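Local structure of quinone oxidoreductase (Thermus thermophilus, 1IZ0) at residues A[62-75]-A[91-105]. The protein probably catalyses the NADPH-dependent reduction of quinones, as a member of the medium-chain dehydrogenase/reductase family with a nucleotide-binding Rossmann domain. Sequence-based numbering, arbitrary orientation.
Sequences EVVGVVEGRRYAAL and ALLPLPEGLSPEEAA
V64 presses its CG2 branch against A104 and A105 of helix 101-105, where packing is tightest: CG2 lies 3.4 Å from A105 CA, and the CB atoms of A104 and A105 sit close by. Both methyls can face the helix because CG1 stands anti to the backbone N (chi1 170°). Alongside, P101 points its CG at one face of the R71 guanidinium, over its centre, 3.5 Å from CZ. At the guanidinium edge, R71 NH1 gives L99 O a weak, bent bond, while NE is held by a salt bridge to E33 of strand 27-37. A leucine in place of R71 would probably leave E33 without its charged mate and take away the flat group on which P101 CG rests. L95 fills the space beside this pair, CD1 on the R71 CG and CD2 3.9 Å from A73 CB. The backbones join at A73 and L93: A73 N bonds to L93 O at 3.0 Å and L93 N to A73 O. On the other side of this strand pairing L92 crosses the Y72 ring at a slant, its CB 3.9 Å from Y72 CD1. Toward R70 the contact loosens into solvent, where waters bridge its extended arm to the backbone, one joining R70 NH1 to L95 O and another R70 NE to L95 N and R71 O. S100 N-caps the helix, its OG accepting from E103 N. A hairpin with a type I' turn, edged by a short antiparallel strand and covered by a helix, belongs here to the GroES-like catalytic domain of medium-chain dehydrogenases/reductases.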
loop_
_atom_site.group_PDB
_atom_site.type_symbol
_atom_site.label_atom_id
_atom_site.label_comp_id
_atom_site.label_asym_id
_atom_site.label_seq_id
_atom_site.Cartn_x
_atom_site.Cartn_y
_atom_site.Cartn_z
ATOM N N GLU A 62 -6.569 -7.722 1.855
ATOM C CA GLU A 62 -7.263 -6.441 1.794
ATOM C C GLU A 62 -8.637 -6.675 1.183
ATOM O O GLU A 62 -8.778 -6.797 -0.031
ATOM C CB GLU A 62 -6.443 -5.473 0.950
ATOM C CG GLU A 62 -6.822 -4.025 1.110
ATOM C CD GLU A 62 -5.737 -3.102 0.589
ATOM O OE1 GLU A 62 -4.835 -3.591 -0.129
ATOM O OE2 GLU A 62 -5.790 -1.892 0.892
ATOM N N VAL A 63 -9.648 -6.716 2.042
ATOM C CA VAL A 63 -11.003 -7.005 1.618
ATOM C C VAL A 63 -12.022 -5.885 1.788
ATOM O O VAL A 63 -11.878 -5.012 2.645
ATOM C CB VAL A 63 -11.506 -8.269 2.368
ATOM C CG1 VAL A 63 -13.008 -8.386 2.289
ATOM C CG2 VAL A 63 -10.865 -9.501 1.765
ATOM N N VAL A 64 -13.044 -5.924 0.939
ATOM C CA VAL A 64 -14.151 -4.976 0.971
ATOM C C VAL A 64 -15.413 -5.821 0.815
ATOM O O VAL A 64 -15.490 -6.679 -0.072
ATOM C CB VAL A 64 -14.067 -3.961 -0.178
ATOM C CG1 VAL A 64 -15.349 -3.148 -0.251
ATOM C CG2 VAL A 64 -12.889 -3.035 0.053
ATOM N N GLY A 65 -16.393 -5.605 1.684
ATOM C CA GLY A 65 -17.605 -6.396 1.592
ATOM C C GLY A 65 -18.769 -5.907 2.428
ATOM O O GLY A 65 -18.693 -4.869 3.086
ATOM N N VAL A 66 -19.841 -6.687 2.424
ATOM C CA VAL A 66 -21.047 -6.319 3.145
ATOM C C VAL A 66 -21.348 -7.142 4.392
ATOM O O VAL A 66 -21.165 -8.360 4.421
ATOM C CB VAL A 66 -22.268 -6.395 2.203
ATOM C CG1 VAL A 66 -23.542 -6.061 2.966
ATOM C CG2 VAL A 66 -22.076 -5.437 1.035
ATOM N N VAL A 67 -21.818 -6.453 5.424
ATOM C CA VAL A 67 -22.198 -7.085 6.681
ATOM C C VAL A 67 -23.523 -6.451 7.090
ATOM O O VAL A 67 -23.568 -5.278 7.464
ATOM C CB VAL A 67 -21.159 -6.834 7.791
ATOM C CG1 VAL A 67 -21.608 -7.502 9.087
ATOM C CG2 VAL A 67 -19.806 -7.368 7.363
ATOM N N GLU A 68 -24.601 -7.225 6.991
ATOM C CA GLU A 68 -25.929 -6.741 7.345
ATOM C C GLU A 68 -26.263 -5.459 6.594
ATOM O O GLU A 68 -26.580 -4.436 7.199
ATOM C CB GLU A 68 -26.021 -6.508 8.856
ATOM N N GLY A 69 -26.175 -5.515 5.270
ATOM C CA GLY A 69 -26.496 -4.353 4.457
ATOM C C GLY A 69 -25.492 -3.214 4.385
ATOM O O GLY A 69 -25.633 -2.325 3.541
ATOM N N ARG A 70 -24.476 -3.222 5.242
ATOM C CA ARG A 70 -23.488 -2.142 5.223
ATOM C C ARG A 70 -22.107 -2.587 4.720
ATOM O O ARG A 70 -21.596 -3.627 5.130
ATOM C CB ARG A 70 -23.356 -1.534 6.623
ATOM C CG ARG A 70 -22.571 -0.236 6.635
ATOM C CD ARG A 70 -22.423 0.335 8.038
ATOM N NE ARG A 70 -21.676 1.593 8.024
ATOM C CZ ARG A 70 -21.348 2.274 9.116
ATOM N NH1 ARG A 70 -20.670 3.409 9.010
ATOM N NH2 ARG A 70 -21.694 1.819 10.314
ATOM N N ARG A 71 -21.507 -1.784 3.844
ATOM C CA ARG A 71 -20.193 -2.093 3.283
ATOM C C ARG A 71 -19.017 -1.594 4.130
ATOM O O ARG A 71 -18.991 -0.443 4.582
ATOM C CB ARG A 71 -20.082 -1.514 1.873
ATOM C CG ARG A 71 -18.728 -1.742 1.202
ATOM C CD ARG A 71 -18.775 -1.259 -0.238
ATOM N NE ARG A 71 -19.812 -1.958 -0.989
ATOM C CZ ARG A 71 -20.509 -1.415 -1.983
ATOM N NH1 ARG A 71 -20.280 -0.157 -2.349
ATOM N NH2 ARG A 71 -21.436 -2.127 -2.612
ATOM N N TYR A 72 -18.036 -2.472 4.317
ATOM C CA TYR A 72 -16.848 -2.177 5.110
ATOM C C TYR A 72 -15.596 -2.646 4.382
ATOM O O TYR A 72 -15.663 -3.493 3.486
ATOM C CB TYR A 72 -16.890 -2.932 6.439
ATOM C CG TYR A 72 -18.010 -2.565 7.383
ATOM C CD1 TYR A 72 -17.878 -1.495 8.265
ATOM C CD2 TYR A 72 -19.181 -3.321 7.429
ATOM C CE1 TYR A 72 -18.884 -1.187 9.184
ATOM C CE2 TYR A 72 -20.195 -3.026 8.342
ATOM C CZ TYR A 72 -20.037 -1.960 9.219
ATOM O OH TYR A 72 -21.013 -1.686 10.154
ATOM N N ALA A 73 -14.457 -2.096 4.788
ATOM C CA ALA A 73 -13.163 -2.486 4.242
ATOM C C ALA A 73 -12.469 -3.153 5.424
ATOM O O ALA A 73 -12.763 -2.829 6.576
ATOM C CB ALA A 73 -12.373 -1.265 3.795
ATOM N N ALA A 74 -11.564 -4.086 5.165
ATOM C CA ALA A 74 -10.883 -4.737 6.273
ATOM C C ALA A 74 -9.568 -5.376 5.885
ATOM O O ALA A 74 -9.379 -5.802 4.747
ATOM C CB ALA A 74 -11.794 -5.793 6.899
ATOM N N LEU A 75 -8.655 -5.423 6.845
ATOM C CA LEU A 75 -7.369 -6.063 6.646
ATOM C C LEU A 75 -7.468 -7.368 7.409
ATOM O O LEU A 75 -7.754 -7.377 8.607
ATOM C CB LEU A 75 -6.233 -5.210 7.202
ATOM C CG LEU A 75 -5.842 -4.052 6.289
ATOM C CD1 LEU A 75 -4.620 -3.356 6.826
ATOM C CD2 LEU A 75 -5.559 -4.599 4.898
ATOM N N ALA A 91 -11.907 -4.773 13.493
ATOM C CA ALA A 91 -11.082 -4.468 12.323
ATOM C C ALA A 91 -11.889 -3.823 11.197
ATOM O O ALA A 91 -11.319 -3.323 10.226
ATOM C CB ALA A 91 -10.398 -5.748 11.808
ATOM N N LEU A 92 -13.212 -3.831 11.323
ATOM C CA LEU A 92 -14.076 -3.251 10.295
ATOM C C LEU A 92 -13.824 -1.767 10.108
ATOM O O LEU A 92 -13.719 -1.013 11.072
ATOM C CB LEU A 92 -15.547 -3.473 10.643
ATOM C CG LEU A 92 -15.977 -4.935 10.690
ATOM C CD1 LEU A 92 -17.408 -5.028 11.201
ATOM C CD2 LEU A 92 -15.847 -5.552 9.303
ATOM N N LEU A 93 -13.747 -1.350 8.854
ATOM C CA LEU A 93 -13.496 0.044 8.525
ATOM C C LEU A 93 -14.688 0.629 7.756
ATOM O O LEU A 93 -14.933 0.258 6.609
ATOM C CB LEU A 93 -12.216 0.125 7.688
ATOM C CG LEU A 93 -11.576 1.485 7.441
ATOM C CD1 LEU A 93 -12.326 2.224 6.350
ATOM C CD2 LEU A 93 -11.566 2.276 8.748
ATOM N N PRO A 94 -15.446 1.550 8.385
ATOM C CA PRO A 94 -16.613 2.187 7.761
ATOM C C PRO A 94 -16.203 3.001 6.539
ATOM O O PRO A 94 -15.166 3.671 6.543
ATOM C CB PRO A 94 -17.168 3.083 8.875
ATOM C CG PRO A 94 -16.651 2.469 10.123
ATOM C CD PRO A 94 -15.253 2.070 9.749
ATOM N N LEU A 95 -17.029 2.955 5.502
ATOM C CA LEU A 95 -16.745 3.673 4.267
ATOM C C LEU A 95 -17.766 4.767 4.016
ATOM O O LEU A 95 -18.901 4.681 4.482
ATOM C CB LEU A 95 -16.749 2.693 3.092
ATOM C CG LEU A 95 -15.785 1.510 3.215
ATOM C CD1 LEU A 95 -16.075 0.488 2.137
ATOM C CD2 LEU A 95 -14.359 2.004 3.102
ATOM N N PRO A 96 -17.375 5.818 3.277
ATOM C CA PRO A 96 -18.297 6.918 2.976
ATOM C C PRO A 96 -19.325 6.410 1.976
ATOM O O PRO A 96 -19.002 5.582 1.129
ATOM C CB PRO A 96 -17.394 7.978 2.342
ATOM C CG PRO A 96 -16.013 7.606 2.798
ATOM C CD PRO A 96 -16.031 6.111 2.754
ATOM N N GLU A 97 -20.554 6.905 2.071
ATOM C CA GLU A 97 -21.604 6.497 1.149
ATOM C C GLU A 97 -21.170 6.761 -0.283
ATOM O O GLU A 97 -20.583 7.801 -0.576
ATOM C CB GLU A 97 -22.886 7.281 1.439
ATOM C CG GLU A 97 -23.507 6.933 2.769
ATOM C CD GLU A 97 -24.032 5.515 2.781
ATOM O OE1 GLU A 97 -23.957 4.855 3.844
ATOM O OE2 GLU A 97 -24.526 5.067 1.718
ATOM N N GLY A 98 -21.451 5.816 -1.174
ATOM C CA GLY A 98 -21.098 5.995 -2.570
ATOM C C GLY A 98 -19.714 5.532 -3.002
ATOM O O GLY A 98 -19.447 5.444 -4.202
ATOM N N LEU A 99 -18.823 5.256 -2.056
ATOM C CA LEU A 99 -17.488 4.796 -2.426
ATOM C C LEU A 99 -17.680 3.467 -3.144
ATOM O O LEU A 99 -18.377 2.589 -2.634
ATOM C CB LEU A 99 -16.616 4.563 -1.188
ATOM C CG LEU A 99 -15.246 5.248 -1.083
ATOM C CD1 LEU A 99 -14.392 4.471 -0.089
ATOM C CD2 LEU A 99 -14.549 5.308 -2.428
ATOM N N SER A 100 -17.077 3.315 -4.318
ATOM C CA SER A 100 -17.212 2.061 -5.048
ATOM C C SER A 100 -16.401 0.985 -4.331
ATOM O O SER A 100 -15.463 1.289 -3.586
ATOM C CB SER A 100 -16.693 2.203 -6.481
ATOM O OG SER A 100 -15.276 2.191 -6.495
ATOM N N PRO A 101 -16.763 -0.290 -4.531
ATOM C CA PRO A 101 -16.041 -1.391 -3.889
ATOM C C PRO A 101 -14.583 -1.436 -4.343
ATOM O O PRO A 101 -13.687 -1.745 -3.550
ATOM C CB PRO A 101 -16.820 -2.629 -4.348
ATOM C CG PRO A 101 -18.213 -2.114 -4.496
ATOM C CD PRO A 101 -17.983 -0.785 -5.199
ATOM N N GLU A 102 -14.344 -1.137 -5.616
ATOM C CA GLU A 102 -12.986 -1.168 -6.155
ATOM C C GLU A 102 -12.091 -0.102 -5.538
ATOM O O GLU A 102 -10.960 -0.393 -5.144
ATOM C CB GLU A 102 -12.987 -0.993 -7.679
ATOM C CG GLU A 102 -13.623 -2.133 -8.458
ATOM C CD GLU A 102 -15.136 -2.048 -8.501
ATOM O OE1 GLU A 102 -15.758 -2.924 -9.143
ATOM O OE2 GLU A 102 -15.705 -1.109 -7.902
ATOM N N GLU A 103 -12.586 1.131 -5.461
ATOM C CA GLU A 103 -11.794 2.212 -4.890
ATOM C C GLU A 103 -11.532 1.934 -3.408
ATOM O O GLU A 103 -10.448 2.225 -2.893
ATOM C CB GLU A 103 -12.514 3.557 -5.053
ATOM C CG GLU A 103 -11.576 4.755 -4.935
ATOM C CD GLU A 103 -12.270 6.085 -5.167
ATOM O OE1 GLU A 103 -13.009 6.208 -6.166
ATOM O OE2 GLU A 103 -12.063 7.013 -4.356
ATOM N N ALA A 104 -12.527 1.375 -2.723
ATOM C CA ALA A 104 -12.377 1.045 -1.304
ATOM C C ALA A 104 -11.303 -0.027 -1.104
ATOM O O ALA A 104 -10.539 0.021 -0.141
ATOM C CB ALA A 104 -13.714 0.556 -0.721
ATOM N N ALA A 105 -11.236 -0.988 -2.019
ATOM C CA ALA A 105 -10.249 -2.066 -1.921
ATOM C C ALA A 105 -8.813 -1.586 -2.120
ATOM O O ALA A 105 -7.863 -2.253 -1.708
ATOM C CB ALA A 105 -10.571 -3.153 -2.942
HETATM O O HOH W 1 -19.752 5.122 6.951
HETATM O O HOH W 2 -19.977 1.912 5.751
HETATM O O HOH W 3 -8.454 -2.885 9.082
#